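Local coordinates for methyl-CpG-binding domain protein 1 (Homo sapiens, PDB 5W9Q) that represses transcription at methylated CpG islands and, through its third CXXC zinc finger, binds DNA containing unmethylated CpG dinucleotides, at residues A[28-33]-A[37-42]. Sequence-based numbering, arbitrary orientation.
With ZN (zinc ion), chain G; nucleotides of chain C; nucleotides of chain D.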
ATOM      1  N   CYS A  28       3.788  -5.741   1.268  1.00 30.93           N
ATOM      2  CA  CYS A  28       3.100  -6.694   2.142  1.00 32.62           C
ATOM      3  C   CYS A  28       4.085  -7.679   2.710  1.00 34.83           C
ATOM      4  O   CYS A  28       4.175  -7.824   3.954  1.00 34.54           O
ATOM      5  CB  CYS A  28       1.932  -7.448   1.425  1.00 34.62           C
ATOM      6  SG  CYS A  28       0.446  -6.466   1.344  1.00 33.59           S
ATOM      7  N   CYS A  29       4.793  -8.368   1.819  1.00 37.01           N
ATOM      8  CA  CYS A  29       5.874  -9.301   2.234  1.00 40.64           C
ATOM      9  C   CYS A  29       6.853  -8.730   3.253  1.00 39.52           C
ATOM     10  O   CYS A  29       7.373  -9.458   4.061  1.00 42.71           O
ATOM     11  CB  CYS A  29       6.671  -9.765   1.027  1.00 43.18           C
ATOM     12  SG  CYS A  29       5.624 -10.866   0.080  1.00 47.07           S
ATOM     13  N   ASP A  30       7.100  -7.435   3.169  1.00 36.59           N
ATOM     14  CA  ASP A  30       7.966  -6.744   4.117  1.00 36.40           C
ATOM     15  C   ASP A  30       7.335  -6.542   5.524  1.00 36.06           C
ATOM     16  O   ASP A  30       8.050  -6.333   6.474  1.00 36.34           O
ATOM     17  CB  ASP A  30       8.392  -5.404   3.498  1.00 34.46           C
ATOM     18  CG  ASP A  30       9.142  -4.535   4.451  1.00 35.18           C
ATOM     19  OD1 ASP A  30      10.328  -4.796   4.669  1.00 36.88           O
ATOM     20  OD2 ASP A  30       8.532  -3.599   5.005  1.00 33.78           O
ATOM     21  N   LYS A  31       5.992  -6.541   5.624  1.00 34.86           N
ATOM     22  CA  LYS A  31       5.299  -6.392   6.915  1.00 35.92           C
ATOM     23  C   LYS A  31       5.656  -7.524   7.851  1.00 39.00           C
ATOM     24  O   LYS A  31       5.669  -8.676   7.446  1.00 40.39           O
ATOM     25  CB  LYS A  31       3.765  -6.300   6.731  1.00 35.92           C
ATOM     26  CG  LYS A  31       3.335  -5.061   5.937  1.00 34.40           C
ATOM     27  CD  LYS A  31       1.804  -4.999   5.713  1.00 36.69           C
ATOM     28  CE  LYS A  31       1.290  -3.628   5.315  1.00 36.09           C
ATOM     29  NZ  LYS A  31       1.549  -2.712   6.493  1.00 38.67           N
ATOM     30  N   PRO A  32       5.982  -7.192   9.150  1.00 40.81           N
ATOM     31  CA  PRO A  32       6.218  -8.213  10.156  1.00 44.80           C
ATOM     32  C   PRO A  32       5.131  -9.262  10.207  1.00 46.51           C
ATOM     33  O   PRO A  32       5.465 -10.422  10.243  1.00 49.43           O
ATOM     34  CB  PRO A  32       6.259  -7.433  11.481  1.00 46.03           C
ATOM     35  CG  PRO A  32       6.682  -6.087  11.122  1.00 43.49           C
ATOM     36  CD  PRO A  32       6.239  -5.831   9.680  1.00 39.56           C
ATOM     37  N   LYS A  33       3.848  -8.864  10.133  1.00 44.77           N
ATOM     38  CA  LYS A  33       2.757  -9.854  10.205  1.00 47.97           C
ATOM     39  C   LYS A  33       2.763 -10.894   9.051  1.00 48.91           C
ATOM     40  O   LYS A  33       2.212 -11.962   9.203  1.00 52.54           O
ATOM     41  CB  LYS A  33       1.369  -9.177  10.280  1.00 47.53           C
ATOM     42  CG  LYS A  33       0.920  -8.501   8.993  1.00 44.45           C
ATOM     43  CD  LYS A  33      -0.482  -7.936   9.074  1.00 45.27           C
ATOM     44  CE  LYS A  33      -0.743  -7.112   7.816  1.00 42.63           C
ATOM     45  NZ  LYS A  33      -2.186  -6.861   7.568  1.00 44.69           N
ATOM     46  N   SER A  37      10.722  -8.217   7.321  1.00 50.55           N
ATOM     47  CA  SER A  37      11.703  -7.624   8.199  1.00 53.24           C
ATOM     48  C   SER A  37      11.464  -6.108   8.414  1.00 49.86           C
ATOM     49  O   SER A  37      12.306  -5.448   9.030  1.00 51.36           O
ATOM     50  CB  SER A  37      13.137  -7.900   7.643  1.00 58.02           C
ATOM     51  OG  SER A  37      13.334  -7.355   6.321  1.00 56.34           O
ATOM     52  N   ASN A  38      10.322  -5.561   7.923  1.00 44.59           N
ATOM     53  CA  ASN A  38       9.961  -4.163   8.208  1.00 42.08           C
ATOM     54  C   ASN A  38      11.069  -3.164   7.778  1.00 43.49           C
ATOM     55  O   ASN A  38      11.419  -2.254   8.549  1.00 44.84           O
ATOM     56  CB  ASN A  38       9.730  -4.001   9.745  1.00 44.26           C
ATOM     57  CG  ASN A  38       8.799  -2.860  10.080  1.00 42.07           C
ATOM     58  OD1 ASN A  38       7.886  -2.533   9.305  1.00 38.04           O
ATOM     59  ND2 ASN A  38       8.988  -2.283  11.225  1.00 43.41           N
ATOM     60  N   GLN A  39      11.655  -3.379   6.602  1.00 42.84           N
ATOM     61  CA  GLN A  39      12.660  -2.481   6.065  1.00 44.90           C
ATOM     62  C   GLN A  39      12.139  -1.413   5.165  1.00 41.21           C
ATOM     63  O   GLN A  39      12.830  -0.397   4.950  1.00 41.66           O
ATOM     64  CB  GLN A  39      13.784  -3.286   5.364  1.00 49.59           C
ATOM     65  CG  GLN A  39      14.446  -4.328   6.271  1.00 55.83           C
ATOM     66  CD  GLN A  39      15.616  -5.007   5.593  1.00 61.60           C
ATOM     67  OE1 GLN A  39      15.521  -5.448   4.424  1.00 63.29           O
ATOM     68  NE2 GLN A  39      16.715  -5.066   6.277  1.00 67.84           N
ATOM     69  N   LYS A  40      10.905  -1.634   4.596  1.00 36.48           N
ATOM     70  CA  LYS A  40      10.279  -0.731   3.698  1.00 34.51           C
ATOM     71  C   LYS A  40       9.164   0.073   4.286  1.00 30.69           C
ATOM     72  O   LYS A  40       9.075   1.242   4.015  1.00 29.97           O
ATOM     73  CB  LYS A  40       9.758  -1.503   2.478  1.00 34.28           C
ATOM     74  CG  LYS A  40      10.866  -2.248   1.764  1.00 38.66           C
ATOM     75  CD  LYS A  40      10.454  -2.621   0.359  1.00 39.88           C
ATOM     76  CE  LYS A  40      11.641  -2.681  -0.579  1.00 44.04           C
ATOM     77  NZ  LYS A  40      12.339  -3.943  -0.313  1.00 48.32           N
ATOM     78  N   ARG A  41       8.290  -0.555   5.080  1.00 29.38           N
ATOM     79  CA  ARG A  41       7.280   0.162   5.884  1.00 28.63           C
ATOM     80  C   ARG A  41       6.329   1.061   5.091  1.00 27.04           C
ATOM     81  O   ARG A  41       6.163   2.265   5.368  1.00 26.63           O
ATOM     82  CB  ARG A  41       8.007   1.014   6.990  1.00 31.77           C
ATOM     83  CG  ARG A  41       9.043   0.257   7.768  1.00 34.60           C
ATOM     84  CD  ARG A  41       9.754   1.174   8.736  1.00 38.73           C
ATOM     85  NE  ARG A  41      10.620   0.378   9.560  1.00 41.94           N
ATOM     86  CZ  ARG A  41      11.215   0.766  10.650  1.00 46.69           C
ATOM     87  NH1 ARG A  41      11.070   2.001  11.133  1.00 48.62           N
ATOM     88  NH2 ARG A  41      11.945  -0.112  11.296  1.00 49.68           N
ATOM     89  N   GLN A  42       5.688   0.435   4.103  1.00 26.20           N
ATOM     90  CA  GLN A  42       4.705   1.069   3.253  1.00 25.12           C
ATOM     91  C   GLN A  42       3.472   0.181   3.200  1.00 25.22           C
ATOM     92  O   GLN A  42       3.511  -1.063   3.456  1.00 25.26           O
ATOM     93  CB  GLN A  42       5.275   1.249   1.857  1.00 25.03           C
ATOM     94  CG  GLN A  42       6.604   2.047   1.774  1.00 26.96           C
ATOM     95  CD  GLN A  42       6.561   3.453   2.345  1.00 27.95           C
ATOM     96  OE1 GLN A  42       5.503   4.048   2.506  1.00 27.07           O
ATOM     97  NE2 GLN A  42       7.789   4.006   2.676  1.00 29.45           N
TER
HETATM   98 ZN    ZN G1001       0.188  -6.133  -0.956  1.00 34.58          ZN
ATOM     99  P    DA C   5      -1.019   0.447   6.814  1.00 37.59           P
ATOM    100  OP1  DA C   5      -2.346   0.814   6.325  1.00 38.08           O
ATOM    101  OP2  DA C   5      -0.375  -0.805   6.299  1.00 37.09           O
ATOM    102  O5'  DA C   5      -0.100   1.733   6.573  1.00 33.14           O
ATOM    103  C5'  DA C   5      -0.580   3.037   6.955  1.00 32.29           C
ATOM    104  C4'  DA C   5       0.549   4.038   6.885  1.00 31.06           C
ATOM    105  O4'  DA C   5       1.543   3.727   7.916  1.00 30.49           O
ATOM    106  C3'  DA C   5       1.312   4.012   5.551  1.00 30.39           C
ATOM    107  O3'  DA C   5       1.732   5.295   5.069  1.00 29.69           O
ATOM    108  C2'  DA C   5       2.581   3.266   5.896  1.00 29.97           C
ATOM    109  C1'  DA C   5       2.802   3.838   7.295  1.00 29.87           C
ATOM    110  N9   DA C   5       3.800   3.195   8.131  1.00 29.93           N
ATOM    111  C8   DA C   5       4.226   1.894   8.175  1.00 30.76           C
ATOM    112  N7   DA C   5       5.193   1.682   9.046  1.00 31.28           N
ATOM    113  C5   DA C   5       5.412   2.934   9.607  1.00 30.99           C
ATOM    114  C6   DA C   5       6.306   3.386  10.606  1.00 32.18           C
ATOM    115  N6   DA C   5       7.189   2.598  11.218  1.00 33.05           N
ATOM    116  N1   DA C   5       6.297   4.706  10.909  1.00 31.91           N
ATOM    117  C2   DA C   5       5.437   5.505  10.260  1.00 32.01           C
ATOM    118  N3   DA C   5       4.530   5.191   9.326  1.00 30.21           N
ATOM    119  C4   DA C   5       4.565   3.874   9.053  1.00 30.29           C
TER
ATOM    120  P    DC D   6      17.901   0.731   7.567  1.00 50.05           P
ATOM    121  OP1  DC D   6      19.221   0.743   8.304  1.00 54.30           O
ATOM    122  OP2  DC D   6      17.111  -0.535   7.464  1.00 50.18           O
ATOM    123  O5'  DC D   6      17.043   1.866   8.262  1.00 45.18           O
ATOM    124  C5'  DC D   6      17.600   3.173   8.380  1.00 44.65           C
ATOM    125  C4'  DC D   6      16.606   4.088   9.030  1.00 41.73           C
ATOM    126  O4'  DC D   6      15.548   4.336   8.045  1.00 37.16           O
ATOM    127  C3'  DC D   6      15.899   3.506  10.260  1.00 41.93           C
ATOM    128  O3'  DC D   6      15.541   4.544  11.177  1.00 42.64           O
ATOM    129  C2'  DC D   6      14.547   3.075   9.690  1.00 38.07           C
ATOM    130  C1'  DC D   6      14.318   4.208   8.710  1.00 35.66           C
ATOM    131  N1   DC D   6      13.232   4.043   7.677  1.00 32.96           N
ATOM    132  C2   DC D   6      12.517   5.172   7.259  1.00 31.78           C
ATOM    133  O2   DC D   6      12.825   6.282   7.710  1.00 32.58           O
ATOM    134  N3   DC D   6      11.548   5.037   6.306  1.00 30.10           N
ATOM    135  C4   DC D   6      11.271   3.836   5.811  1.00 30.20           C
ATOM    136  N4   DC D   6      10.270   3.747   4.926  1.00 29.73           N
ATOM    137  C5   DC D   6      11.956   2.664   6.244  1.00 31.49           C
ATOM    138  C6   DC D   6      12.927   2.811   7.170  1.00 33.14           C
TER
ATOM    139  P    DC C   6       0.848   6.097   4.036  1.00 31.49           P
ATOM    140  OP1  DC C   6      -0.573   5.739   4.267  1.00 31.78           O
ATOM    141  OP2  DC C   6       1.470   6.006   2.684  1.00 31.09           O
ATOM    142  O5'  DC C   6       1.067   7.610   4.446  1.00 31.54           O
ATOM    143  C5'  DC C   6       0.598   8.120   5.718  1.00 32.82           C
ATOM    144  C4'  DC C   6       1.679   8.981   6.344  1.00 32.86           C
ATOM    145  O4'  DC C   6       2.725   8.143   6.848  1.00 32.02           O
ATOM    146  C3'  DC C   6       2.364   9.977   5.403  1.00 34.22           C
ATOM    147  O3'  DC C   6       2.313  11.267   6.009  1.00 36.37           O
ATOM    148  C2'  DC C   6       3.802   9.471   5.278  1.00 32.86           C
ATOM    149  C1'  DC C   6       4.004   8.711   6.547  1.00 31.41           C
ATOM    150  N1   DC C   6       4.943   7.601   6.512  1.00 30.41           N
ATOM    151  C2   DC C   6       6.045   7.590   7.377  1.00 30.81           C
ATOM    152  O2   DC C   6       6.307   8.615   8.046  1.00 31.91           O
ATOM    153  N3   DC C   6       6.841   6.504   7.414  1.00 30.03           N
ATOM    154  C4   DC C   6       6.555   5.436   6.669  1.00 29.23           C
ATOM    155  N4   DC C   6       7.358   4.378   6.764  1.00 29.56           N
ATOM    156  C5   DC C   6       5.432   5.413   5.780  1.00 29.08           C
ATOM    157  C6   DC C   6       4.662   6.504   5.734  1.00 29.58           C
TER
HETATM  158  O   HOH W   1       6.311  -3.085   6.861  1.00 46.59           O
HETATM  159  O   HOH W   2       3.864  -1.172   6.364  1.00 44.62           O
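Asp30 sets its CG opposite the backbone N (chi1 173°), which carries the carboxylate from helix 26-30 up to the backbone of 39-41, while its own carbonyl meets Asn38. Asn38 N bonds Asp30 O at 2.8 Å, in the carbonyl plane. Gln39 N reaches the syn lone pair of Asp30 OD1 at 2.7 Å, and Lys40 N adds a weak bond to the same oxygen. Asp30 OD2 is less surely placed, so its bonds to Lys40 N (weak), to Arg41 N (nearly straight, 172°) and to the water shared with Asn38 OD1 are less certain. Asn38 CB packs on Pro32 CG at 3.9 Å. Arg41 runs extended from CG to NE, and its NE donates to Asn38 O at 2.9 Å; the oxygen lies near the guanidinium plane, but the N-H arrives from above the carbonyl plane. The sugar C2' of DC6 of chain D lies over one guanidinium face, toward its rim. With an alanine in place of Arg41, Asn38 O would probably lose this donor and a gap would probably open beside C5 of DC6 of chain D, where CD now packs. Held in this way, segment 37-42 probably keeps two successive carbonyls turned to the CpG step: Lys40 O accepts from N4 of DC6 of chain D at 2.9 Å, Arg41 O from N4 of DC6 of chain C at 2.8 Å, and Gln42 NE2 bonds a guanine O6. Lys31 NZ grips phosphate OP2 of DA5 of chain C at 2.7 Å, and Cys28 SG binds zinc with Cys22, Cys25 and Cys44. One buried carboxylate, met by three successive backbone N-H groups, thus ties the zinc-bound helix to the DNA-reading loop of the CXXC finger; those donors would probably stabilise its negative charge, while the loop's carbonyls read both cytosine amino groups.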